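Side-chain contacts in nonribosomal peptide synthase (Streptomyces sp. MJ635-86F5, PDB 5JJP), which adenylates aliphatic beta-amino acids, probably using ATP, and belongs to the AMP-binding (ANL) enzyme family: residues P46-P51 / L240-G245; G236-T241 / A248-R253. All coordinates share one frame; numbering follows the deposited sequence.

Contact 1: residues P46-P51 / L240-G245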
ATOM      1  N   PRO A  46     -13.245 -14.651  -7.066  1.00 24.45           N
ATOM      2  CA  PRO A  46     -12.311 -14.604  -5.956  1.00 21.86           C
ATOM      3  C   PRO A  46     -11.622 -13.229  -5.794  1.00 22.04           C
ATOM      4  O   PRO A  46     -11.044 -12.719  -6.729  1.00 22.59           O
ATOM      5  CB  PRO A  46     -11.282 -15.681  -6.305  1.00 22.44           C
ATOM      6  CG  PRO A  46     -11.982 -16.577  -7.284  1.00 23.49           C
ATOM      7  CD  PRO A  46     -12.879 -15.671  -8.061  1.00 23.43           C
ATOM      8  N   ALA A  47     -11.666 -12.690  -4.581  1.00 20.17           N
ATOM      9  CA  ALA A  47     -11.058 -11.403  -4.224  1.00 18.61           C
ATOM     10  C   ALA A  47      -9.722 -11.661  -3.621  1.00 16.72           C
ATOM     11  O   ALA A  47      -8.747 -10.997  -3.948  1.00 17.52           O
ATOM     12  CB  ALA A  47     -11.945 -10.678  -3.219  1.00 18.38           C
ATOM     13  N   ILE A  48      -9.696 -12.637  -2.725  1.00 16.68           N
ATOM     14  CA  ILE A  48      -8.497 -13.118  -2.061  1.00 16.69           C
ATOM     15  C   ILE A  48      -8.371 -14.624  -2.167  1.00 17.41           C
ATOM     16  O   ILE A  48      -9.280 -15.349  -1.832  1.00 16.31           O
ATOM     17  CB  ILE A  48      -8.515 -12.765  -0.573  1.00 17.06           C
ATOM     18  CG1 ILE A  48      -8.102 -11.308  -0.407  1.00 18.41           C
ATOM     19  CG2 ILE A  48      -7.290 -13.215   0.152  1.00 17.17           C
ATOM     20  CD1 ILE A  48      -9.107 -10.254  -0.350  1.00 20.35           C
ATOM     21  N   VAL A  49      -7.160 -15.065  -2.461  1.00 19.31           N
ATOM     22  CA  VAL A  49      -6.799 -16.455  -2.421  1.00 21.49           C
ATOM     23  C   VAL A  49      -5.773 -16.669  -1.313  1.00 22.96           C
ATOM     24  O   VAL A  49      -4.865 -15.869  -1.164  1.00 22.06           O
ATOM     25  CB  VAL A  49      -6.208 -16.870  -3.791  1.00 21.92           C
ATOM     26  CG1 VAL A  49      -5.697 -18.279  -3.745  1.00 23.79           C
ATOM     27  CG2 VAL A  49      -7.271 -16.740  -4.870  1.00 23.15           C
ATOM     28  N   GLU A  50      -5.923 -17.746  -0.543  1.00 23.99           N
ATOM     29  CA  GLU A  50      -4.934 -18.103   0.473  1.00 31.11           C
ATOM     30  C   GLU A  50      -4.853 -19.624   0.614  1.00 32.68           C
ATOM     31  O   GLU A  50      -5.798 -20.320   0.249  1.00 34.88           O
ATOM     32  CB  GLU A  50      -5.236 -17.381   1.816  1.00 31.25           C
ATOM     33  CG  GLU A  50      -6.579 -17.734   2.429  1.00 36.49           C
ATOM     34  CD  GLU A  50      -7.014 -16.823   3.572  1.00 38.84           C
ATOM     35  OE1 GLU A  50      -6.295 -15.864   3.939  1.00 46.44           O
ATOM     36  OE2 GLU A  50      -8.120 -17.050   4.095  1.00 47.06           O
ATOM     37  N   PRO A  51      -3.759 -20.145   1.181  1.00 38.06           N
ATOM     38  CA  PRO A  51      -3.736 -21.581   1.548  1.00 38.93           C
ATOM     39  C   PRO A  51      -4.829 -22.016   2.522  1.00 42.75           C
ATOM     40  O   PRO A  51      -5.233 -21.241   3.423  1.00 46.42           O
ATOM     41  CB  PRO A  51      -2.357 -21.784   2.172  1.00 40.56           C
ATOM     42  CG  PRO A  51      -1.856 -20.422   2.513  1.00 43.79           C
ATOM     43  CD  PRO A  51      -2.518 -19.456   1.569  1.00 42.39           C
ATOM     44  N   LEU A 240      -4.934  -1.921  -4.455  1.00 13.13           N
ATOM     45  CA  LEU A 240      -5.004  -1.614  -5.854  1.00 14.03           C
ATOM     46  C   LEU A 240      -5.574  -2.826  -6.629  1.00 14.29           C
ATOM     47  O   LEU A 240      -6.304  -2.651  -7.579  1.00 15.34           O
ATOM     48  CB  LEU A 240      -3.636  -1.235  -6.372  1.00 14.51           C
ATOM     49  CG  LEU A 240      -3.559  -1.036  -7.889  1.00 15.09           C
ATOM     50  CD1 LEU A 240      -4.418   0.129  -8.357  1.00 15.65           C
ATOM     51  CD2 LEU A 240      -2.126  -0.878  -8.332  1.00 15.44           C
ATOM     52  N   THR A 241      -5.192  -4.034  -6.219  1.00 13.62           N
ATOM     53  CA  THR A 241      -5.632  -5.230  -6.849  1.00 13.21           C
ATOM     54  C   THR A 241      -7.178  -5.325  -6.751  1.00 13.19           C
ATOM     55  O   THR A 241      -7.841  -5.599  -7.736  1.00 12.19           O
ATOM     56  CB  THR A 241      -4.982  -6.458  -6.207  1.00 13.89           C
ATOM     57  OG1 THR A 241      -3.565  -6.448  -6.435  1.00 12.62           O
ATOM     58  CG2 THR A 241      -5.614  -7.773  -6.785  1.00 13.83           C
ATOM     59  N   LEU A 242      -7.715  -5.111  -5.551  1.00 12.80           N
ATOM     60  CA  LEU A 242      -9.131  -5.143  -5.325  1.00 12.96           C
ATOM     61  C   LEU A 242      -9.827  -4.045  -6.089  1.00 13.70           C
ATOM     62  O   LEU A 242     -10.869  -4.284  -6.726  1.00 13.43           O
ATOM     63  CB  LEU A 242      -9.460  -5.010  -3.826  1.00 13.15           C
ATOM     64  CG  LEU A 242      -9.065  -6.167  -2.927  1.00 13.72           C
ATOM     65  CD1 LEU A 242      -9.288  -5.814  -1.495  1.00 13.58           C
ATOM     66  CD2 LEU A 242      -9.902  -7.389  -3.272  1.00 14.75           C
ATOM     67  N   ALA A 243      -9.283  -2.831  -5.987  1.00 13.20           N
ATOM     68  CA  ALA A 243      -9.848  -1.684  -6.680  1.00 13.30           C
ATOM     69  C   ALA A 243      -9.967  -1.937  -8.175  1.00 13.49           C
ATOM     70  O   ALA A 243     -10.831  -1.339  -8.864  1.00 13.66           O
ATOM     71  CB  ALA A 243      -9.024  -0.430  -6.421  1.00 12.30           C
ATOM     72  N   SER A 244      -9.059  -2.738  -8.703  1.00 13.33           N
ATOM     73  CA  SER A 244      -9.025  -3.021 -10.138  1.00 13.52           C
ATOM     74  C   SER A 244      -9.880  -4.220 -10.477  1.00 13.55           C
ATOM     75  O   SER A 244     -10.042  -4.555 -11.642  1.00 14.06           O
ATOM     76  CB  SER A 244      -7.608  -3.301 -10.597  1.00 15.58           C
ATOM     77  OG  SER A 244      -6.732  -2.242 -10.317  1.00 15.47           O
ATOM     78  N   GLY A 245     -10.480  -4.834  -9.457  1.00 15.19           N
ATOM     79  CA  GLY A 245     -11.463  -5.890  -9.615  1.00 15.02           C
ATOM     80  C   GLY A 245     -10.779  -7.206  -9.837  1.00 16.88           C
ATOM     81  O   GLY A 245     -11.417  -8.119 -10.407  1.00 17.23           O
TER

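Contact 2: residues G236-T241 / A248-R253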
ATOM      1  N   GLY A 236      -1.082  -1.375  -0.037  1.00 15.29           N
ATOM      2  CA  GLY A 236      -1.201  -0.773  -1.364  1.00 15.98           C
ATOM      3  C   GLY A 236      -1.503  -1.786  -2.488  1.00 16.13           C
ATOM      4  O   GLY A 236      -2.324  -1.510  -3.368  1.00 16.27           O
ATOM      5  N   GLY A 237      -0.792  -2.913  -2.468  1.00 14.03           N
ATOM      6  CA  GLY A 237      -0.871  -3.909  -3.506  1.00 13.74           C
ATOM      7  C   GLY A 237      -2.189  -4.594  -3.448  1.00 13.99           C
ATOM      8  O   GLY A 237      -2.838  -4.836  -4.475  1.00 15.67           O
ATOM      9  N   ILE A 238      -2.638  -4.868  -2.241  1.00 13.51           N
ATOM     10  CA  ILE A 238      -3.894  -5.540  -2.068  1.00 12.51           C
ATOM     11  C   ILE A 238      -4.979  -4.603  -2.468  1.00 12.74           C
ATOM     12  O   ILE A 238      -5.914  -5.001  -3.204  1.00 12.09           O
ATOM     13  CB  ILE A 238      -4.100  -5.988  -0.635  1.00 12.46           C
ATOM     14  CG1 ILE A 238      -3.140  -7.138  -0.301  1.00 12.49           C
ATOM     15  CG2 ILE A 238      -5.534  -6.446  -0.400  1.00 11.84           C
ATOM     16  CD1 ILE A 238      -3.236  -7.575   1.148  1.00 12.74           C
ATOM     17  N   ALA A 239      -4.855  -3.354  -2.031  1.00 12.58           N
ATOM     18  CA  ALA A 239      -5.893  -2.317  -2.309  1.00 12.83           C
ATOM     19  C   ALA A 239      -6.050  -2.051  -3.771  1.00 12.33           C
ATOM     20  O   ALA A 239      -7.144  -1.978  -4.274  1.00 12.24           O
ATOM     21  CB  ALA A 239      -5.607  -1.013  -1.588  1.00 12.48           C
ATOM     22  N   LEU A 240      -4.934  -1.921  -4.455  1.00 13.13           N
ATOM     23  CA  LEU A 240      -5.004  -1.614  -5.854  1.00 14.03           C
ATOM     24  C   LEU A 240      -5.574  -2.826  -6.629  1.00 14.29           C
ATOM     25  O   LEU A 240      -6.304  -2.651  -7.579  1.00 15.34           O
ATOM     26  CB  LEU A 240      -3.636  -1.235  -6.372  1.00 14.51           C
ATOM     27  CG  LEU A 240      -3.559  -1.036  -7.889  1.00 15.09           C
ATOM     28  CD1 LEU A 240      -4.418   0.129  -8.357  1.00 15.65           C
ATOM     29  CD2 LEU A 240      -2.126  -0.878  -8.332  1.00 15.44           C
ATOM     30  N   THR A 241      -5.192  -4.034  -6.219  1.00 13.62           N
ATOM     31  CA  THR A 241      -5.632  -5.230  -6.849  1.00 13.21           C
ATOM     32  C   THR A 241      -7.178  -5.325  -6.751  1.00 13.19           C
ATOM     33  O   THR A 241      -7.841  -5.599  -7.736  1.00 12.19           O
ATOM     34  CB  THR A 241      -4.982  -6.458  -6.207  1.00 13.89           C
ATOM     35  OG1 THR A 241      -3.565  -6.448  -6.435  1.00 12.62           O
ATOM     36  CG2 THR A 241      -5.614  -7.773  -6.785  1.00 13.83           C
ATOM     37  N   ALA A 248      -6.362 -10.927  -5.280  1.00 12.23           N
ATOM     38  CA  ALA A 248      -5.156 -10.673  -4.518  1.00 13.72           C
ATOM     39  C   ALA A 248      -4.718 -11.947  -3.784  1.00 13.07           C
ATOM     40  O   ALA A 248      -5.518 -12.633  -3.193  1.00 15.10           O
ATOM     41  CB  ALA A 248      -5.415  -9.580  -3.497  1.00 13.43           C
ATOM     42  N   VAL A 249      -3.442 -12.277  -3.892  1.00 14.40           N
ATOM     43  CA  VAL A 249      -2.883 -13.491  -3.310  1.00 14.55           C
ATOM     44  C   VAL A 249      -1.656 -13.118  -2.453  1.00 15.79           C
ATOM     45  O   VAL A 249      -0.527 -13.121  -2.933  1.00 18.06           O
ATOM     46  CB  VAL A 249      -2.449 -14.474  -4.404  1.00 14.17           C
ATOM     47  CG1 VAL A 249      -2.179 -15.837  -3.784  1.00 14.52           C
ATOM     48  CG2 VAL A 249      -3.502 -14.567  -5.516  1.00 15.07           C
ATOM     49  N   PRO A 250      -1.871 -12.800  -1.193  1.00 17.63           N
ATOM     50  CA  PRO A 250      -0.772 -12.543  -0.307  1.00 19.61           C
ATOM     51  C   PRO A 250       0.089 -13.777  -0.241  1.00 20.81           C
ATOM     52  O   PRO A 250      -0.447 -14.878  -0.157  1.00 24.10           O
ATOM     53  CB  PRO A 250      -1.455 -12.344   1.041  1.00 20.16           C
ATOM     54  CG  PRO A 250      -2.843 -11.918   0.704  1.00 20.34           C
ATOM     55  CD  PRO A 250      -3.173 -12.712  -0.505  1.00 19.30           C
ATOM     56  N   VAL A 251       1.400 -13.631  -0.289  1.00 20.08           N
ATOM     57  CA  VAL A 251       2.257 -14.798  -0.243  1.00 21.14           C
ATOM     58  C   VAL A 251       2.696 -15.023   1.228  1.00 21.50           C
ATOM     59  O   VAL A 251       3.484 -14.279   1.744  1.00 22.36           O
ATOM     60  CB  VAL A 251       3.501 -14.576  -1.126  1.00 21.71           C
ATOM     61  CG1 VAL A 251       4.387 -15.807  -1.118  1.00 21.50           C
ATOM     62  CG2 VAL A 251       3.103 -14.234  -2.542  1.00 21.10           C
ATOM     63  N   PRO A 252       2.185 -16.039   1.887  1.00 23.14           N
ATOM     64  CA  PRO A 252       2.590 -16.217   3.267  1.00 25.94           C
ATOM     65  C   PRO A 252       4.107 -16.364   3.427  1.00 27.23           C
ATOM     66  O   PRO A 252       4.766 -16.881   2.530  1.00 23.71           O
ATOM     67  CB  PRO A 252       1.891 -17.527   3.673  1.00 27.54           C
ATOM     68  CG  PRO A 252       0.833 -17.768   2.615  1.00 25.13           C
ATOM     69  CD  PRO A 252       1.423 -17.196   1.375  1.00 24.00           C
ATOM     70  N   ARG A 253       4.650 -15.911   4.562  1.00 32.67           N
ATOM     71  CA  ARG A 253       6.114 -15.925   4.748  1.00 36.43           C
ATOM     72  C   ARG A 253       6.728 -17.368   4.708  1.00 33.67           C
ATOM     73  O   ARG A 253       7.827 -17.542   4.224  1.00 28.20           O
ATOM     74  CB  ARG A 253       6.596 -15.045   5.913  1.00 47.31           C
ATOM     75  CG  ARG A 253       7.029 -13.626   5.492  1.00 56.42           C
ATOM     76  CD  ARG A 253       7.562 -12.787   6.663  1.00 69.98           C
ATOM     77  NE  ARG A 253       9.007 -12.477   6.602  1.00 79.84           N
ATOM     78  CZ  ARG A 253      10.009 -13.236   7.074  1.00 82.14           C
ATOM     79  NH1 ARG A 253       9.784 -14.414   7.660  1.00 82.68           N
ATOM     80  NH2 ARG A 253      11.270 -12.820   6.935  1.00 72.75           N
TER

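Contact 1: residues P46-P51 / L240-G245
Ala47 meets Leu242 through a single methyl branch. The leucine's CD2 lies 3.8 Å from the carbonyl oxygen, Ala47 O, and 3.9 Å from the methyl carbon, Ala47 CB, so one branch fills the angle between backbone and side chain at the point where the chain 46-51 turns a corner. Here the backbones come nearest, with the CA atoms of Ala47 and Leu242 6.6 Å apart. The hydrogen-bond partner of Ala47 O is probably the backbone of Ala248. Ile48 adds the tip of its longer branch: its CD1 stands 4.2 Å from Leu242 CD2, the two side chains slanting across one another. In Ile48, chi1 of -80° sets CG1 beside the backbone N, and chi2 of 93° turns CD1 to the same leucine methyl that Ala47 touches. Leu65 of helix 62-77 packs on Ala47, Ile48 and Leu242 alike, and these three residues are buried. Behind Leu242 the helix ends in a Schellman motif at Gly245, which has positive phi and sends its N to Leu242 O at 2.8 Å; that carbonyl is also hydrogen-bonded to Tyr62 OH. Four residues before Ser244, Leu240 O receives both Ser244 N and Ser244 OG, the hydroxyl at 2.8 Å, from opposite faces of its carbonyl plane. Ala47 and Ile48 both face Val60 on strand 57-61: the corner is a classic beta bulge in the hairpin 46-61, here packed against the C-terminal end of helix 232-243.

Contact 2: residues G236-T241 / A248-R253
Thr241 lays its methyl against Ala248, with CG2 3.6 Å from the backbone nitrogen, Ala248 N, and 3.8 Å from the methyl, Ala248 CB. Both residues direct their CB atoms at the opposing segment, so the two methyls meet directly between helix and strand. One turn earlier Ile238 completes the first shell with its two branches: CG2 rests 4.4 Å from Ala248 CB, while CD1, at the end of an extended chain (chi2 176°), reaches the ring of Pro250 at CG, also 4.4 Å away. The Ala248 methyl thus points into the notch between Thr241 and Ile238, and Pro250 continues the same face two residues on. What orients Thr241 is its hydroxyl: OG1 turns back beside the backbone N and donates to Gly237 O over 2.6 Å, leaving CG2 to face the strand. Gly237 O also takes Thr241 N, from the other face of its carbonyl plane. Further out, Ile238 also touches Val225 and Thr241 touches Val223, both of strand 222-225, whereas Val249 points away and packs on Phe265 of helix 259-268. The axes of helix 236-241 and strand 248-250 run nearly antiparallel, at 161°, and approach to 8.7 Å. They belong to the helix and second strand of the beta-alpha-beta unit 222-225, 232-243, 247-250, within the five-layered alpha-beta-alpha-beta-alpha sandwich of this adenylation enzyme.

Overall arrangement
Contacts 1 and 2 lie side by side on helix 232-243, their centres about 7 Å apart, and share Leu240 and Thr241. Leu242 looks to the bulged strand 46-51, Thr241 and Ile238 to strand 247-250. The two strands are themselves joined: Ala47 O lies 2.7 Å from Ala248 N and Val49 N 3.0 Å from Ala248 O, both probable hydrogen bonds, while Pro46 O is hydrogen-bonded to Thr247 OG1. Contact 2 thus docks the helix on strand 247-250, an outermost strand of the mixed sheet alongside which strand 46-51 is hydrogen-bonded, and contact 1 ties in a hairpin from far earlier in the chain. Both are buried structural packing within the AMP-binding region.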